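Local coordinates for protein Rd1NTF2_05_I64F_A80G_T94P_D101K_L106W (Synthetic construct, PDB 6W3F) that is a computationally designed NTF2-like protein, made to explore diverse pocket structures, with no established natural function, at residues L77-V83 / V94-F100. Numbering follows the deposited sequence.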
loop_
_atom_site.group_PDB
_atom_site.type_symbol
_atom_site.label_atom_id
_atom_site.label_comp_id
_atom_site.label_asym_id
_atom_site.label_seq_id
_atom_site.Cartn_x
_atom_site.Cartn_y
_atom_site.Cartn_z
ATOM N N LEU A 77 -4.581 8.730 8.162
ATOM C CA LEU A 77 -3.648 7.742 8.685
ATOM C C LEU A 77 -2.362 7.771 7.878
ATOM O O LEU A 77 -2.381 7.624 6.656
ATOM C CB LEU A 77 -4.284 6.352 8.676
ATOM C CG LEU A 77 -3.494 5.252 9.381
ATOM C CD1 LEU A 77 -4.462 4.153 9.745
ATOM C CD2 LEU A 77 -2.419 4.740 8.490
ATOM N N ARG A 78 -1.231 7.923 8.572
ATOM C CA ARG A 78 0.076 7.838 7.938
ATOM C C ARG A 78 0.862 6.698 8.582
ATOM O O ARG A 78 0.860 6.557 9.809
ATOM C CB ARG A 78 0.814 9.171 8.074
ATOM C CG ARG A 78 2.261 9.151 7.598
ATOM C CD ARG A 78 2.850 10.566 7.591
ATOM N NE ARG A 78 2.049 11.436 6.734
ATOM C CZ ARG A 78 2.176 12.755 6.648
ATOM N NH1 ARG A 78 3.088 13.395 7.374
ATOM N NH2 ARG A 78 1.375 13.434 5.833
ATOM N N MET A 79 1.486 5.862 7.758
ATOM C CA MET A 79 2.337 4.802 8.280
ATOM C C MET A 79 3.608 4.703 7.447
ATOM O O MET A 79 3.619 4.979 6.257
ATOM C CB MET A 79 1.612 3.457 8.347
ATOM C CG MET A 79 1.104 2.943 7.031
ATOM S SD MET A 79 0.305 1.311 7.106
ATOM C CE MET A 79 -0.819 1.588 8.483
ATOM N N GLN A 80 4.697 4.350 8.123
ATOM C CA GLN A 80 6.035 4.278 7.560
ATOM C C GLN A 80 6.596 2.943 8.030
ATOM O O GLN A 80 6.415 2.561 9.197
ATOM C CB GLN A 80 6.906 5.453 8.037
ATOM C CG GLN A 80 8.094 5.830 7.141
ATOM C CD GLN A 80 9.184 4.762 7.054
ATOM O OE1 GLN A 80 9.334 3.917 7.947
ATOM N NE2 GLN A 80 9.954 4.799 5.967
ATOM N N GLY A 81 7.221 2.212 7.124
ATOM C CA GLY A 81 7.701 0.908 7.495
ATOM C C GLY A 81 8.626 0.358 6.443
ATOM O O GLY A 81 9.030 1.056 5.509
ATOM N N GLU A 82 8.969 -0.905 6.624
ATOM C CA GLU A 82 9.878 -1.598 5.735
ATOM C C GLU A 82 9.107 -2.678 4.990
ATOM O O GLU A 82 8.467 -3.532 5.611
ATOM C CB GLU A 82 11.039 -2.188 6.523
ATOM C CG GLU A 82 11.985 -2.964 5.679
ATOM C CD GLU A 82 13.310 -3.143 6.391
ATOM O OE1 GLU A 82 14.104 -2.172 6.443
ATOM O OE2 GLU A 82 13.517 -4.244 6.923
ATOM N N VAL A 83 9.185 -2.637 3.675
ATOM C CA VAL A 83 8.695 -3.718 2.844
ATOM C C VAL A 83 9.825 -4.717 2.683
ATOM O O VAL A 83 10.947 -4.343 2.335
ATOM C CB VAL A 83 8.215 -3.202 1.482
ATOM C CG1 VAL A 83 7.819 -4.387 0.580
ATOM C CG2 VAL A 83 7.053 -2.258 1.679
ATOM N N VAL A 94 13.010 -2.347 1.655
ATOM C CA VAL A 94 12.847 -1.030 1.043
ATOM C C VAL A 94 11.865 -0.220 1.879
ATOM O O VAL A 94 10.791 -0.735 2.218
ATOM C CB VAL A 94 12.321 -1.147 -0.398
ATOM C CG1 VAL A 94 12.153 0.240 -1.016
ATOM C CG2 VAL A 94 13.232 -2.009 -1.249
ATOM N N PRO A 95 12.181 1.029 2.212
ATOM C CA PRO A 95 11.237 1.845 2.992
ATOM C C PRO A 95 9.953 2.108 2.211
ATOM O O PRO A 95 9.971 2.269 0.994
ATOM C CB PRO A 95 12.005 3.143 3.251
ATOM C CG PRO A 95 13.112 3.159 2.234
ATOM C CD PRO A 95 13.442 1.738 1.913
ATOM N N LEU A 96 8.836 2.138 2.933
ATOM C CA LEU A 96 7.538 2.470 2.339
ATOM C C LEU A 96 6.805 3.407 3.288
ATOM O O LEU A 96 6.790 3.169 4.499
ATOM C CB LEU A 96 6.714 1.204 2.079
ATOM C CG LEU A 96 5.243 1.419 1.684
ATOM C CD1 LEU A 96 5.253 2.060 0.318
ATOM C CD2 LEU A 96 4.484 0.135 1.686
ATOM N N GLU A 97 6.225 4.469 2.740
ATOM C CA GLU A 97 5.347 5.367 3.471
ATOM C C GLU A 97 4.007 5.411 2.720
ATOM O O GLU A 97 3.987 5.477 1.489
ATOM C CB GLU A 97 5.912 6.765 3.570
ATOM C CG GLU A 97 4.990 7.700 4.391
ATOM C CD GLU A 97 5.419 9.170 4.396
ATOM O OE1 GLU A 97 5.731 9.724 3.313
ATOM O OE2 GLU A 97 5.421 9.774 5.494
ATOM N N MET A 98 2.912 5.337 3.456
ATOM C CA MET A 98 1.576 5.407 2.852
ATOM C C MET A 98 0.704 6.330 3.684
ATOM O O MET A 98 0.833 6.396 4.912
ATOM C CB MET A 98 0.943 4.027 2.771
ATOM C CG MET A 98 1.653 3.085 1.823
ATOM S SD MET A 98 0.760 1.559 1.633
ATOM C CE MET A 98 0.803 0.908 3.290
ATOM N N VAL A 99 -0.161 7.076 3.004
ATOM C CA VAL A 99 -1.105 7.972 3.647
ATOM C C VAL A 99 -2.504 7.546 3.212
ATOM O O VAL A 99 -2.747 7.344 2.020
ATOM C CB VAL A 99 -0.830 9.438 3.267
ATOM C CG1 VAL A 99 -1.789 10.389 3.978
ATOM C CG2 VAL A 99 0.615 9.797 3.580
ATOM N N PHE A 100 -3.395 7.389 4.179
ATOM C CA PHE A 100 -4.758 6.926 3.970
ATOM C C PHE A 100 -5.735 8.002 4.436
ATOM O O PHE A 100 -5.461 8.768 5.359
ATOM C CB PHE A 100 -5.047 5.604 4.734
ATOM C CG PHE A 100 -4.245 4.424 4.266
ATOM C CD1 PHE A 100 -2.927 4.256 4.686
ATOM C CD2 PHE A 100 -4.813 3.455 3.445
ATOM C CE1 PHE A 100 -2.193 3.159 4.278
ATOM C CE2 PHE A 100 -4.081 2.368 3.024
ATOM C CZ PHE A 100 -2.747 2.213 3.471
#
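Val94 opens the pairing with two backbone hydrogen bonds to Val83, Val94 N to Val83 O and Val83 N to Val94 O, both 2.9 Å. Pro95 has no amide hydrogen but sits opposite Glu82 in a non-hydrogen-bonded pair, so no bond to that strand is lost. At Leu96 the partner is Gly81, bonded N to O at 2.8 Å in both directions. With no side chain on Gly81, Leu96 makes its side-chain contact with Val83 instead, Leu96 CB lying 3.5 Å from Val83 CG2. Glu97, on the same face as Pro95, forms a long salt bridge with Arg78 (Glu97 OE2 to Arg78 NE, 4.0 Å); no guanidinium N-H points at the oxygen, so the link is purely electrostatic. Met98 pairs with Met79 (Met79 N to Met98 O 3.0 Å, Met98 N to Met79 O 2.9 Å), and Met98 CE touches Met79 SD at 3.9 Å. Phe100 closes the register: Phe100 N to Leu77 O is 2.7 Å, Leu77 N to Phe100 O 2.9 Å. Its ring makes an oblique Met-aromatic contact, Met79 SD lying 5.4 Å from the centroid. Helix 6-20 packs on the face carrying Leu77, Met79 and Phe100. Strands 76-87 and 90-103, consecutive in chain and adjacent in the sheet, form a beta hairpin, twisted (146°), of the NTF2-like fold.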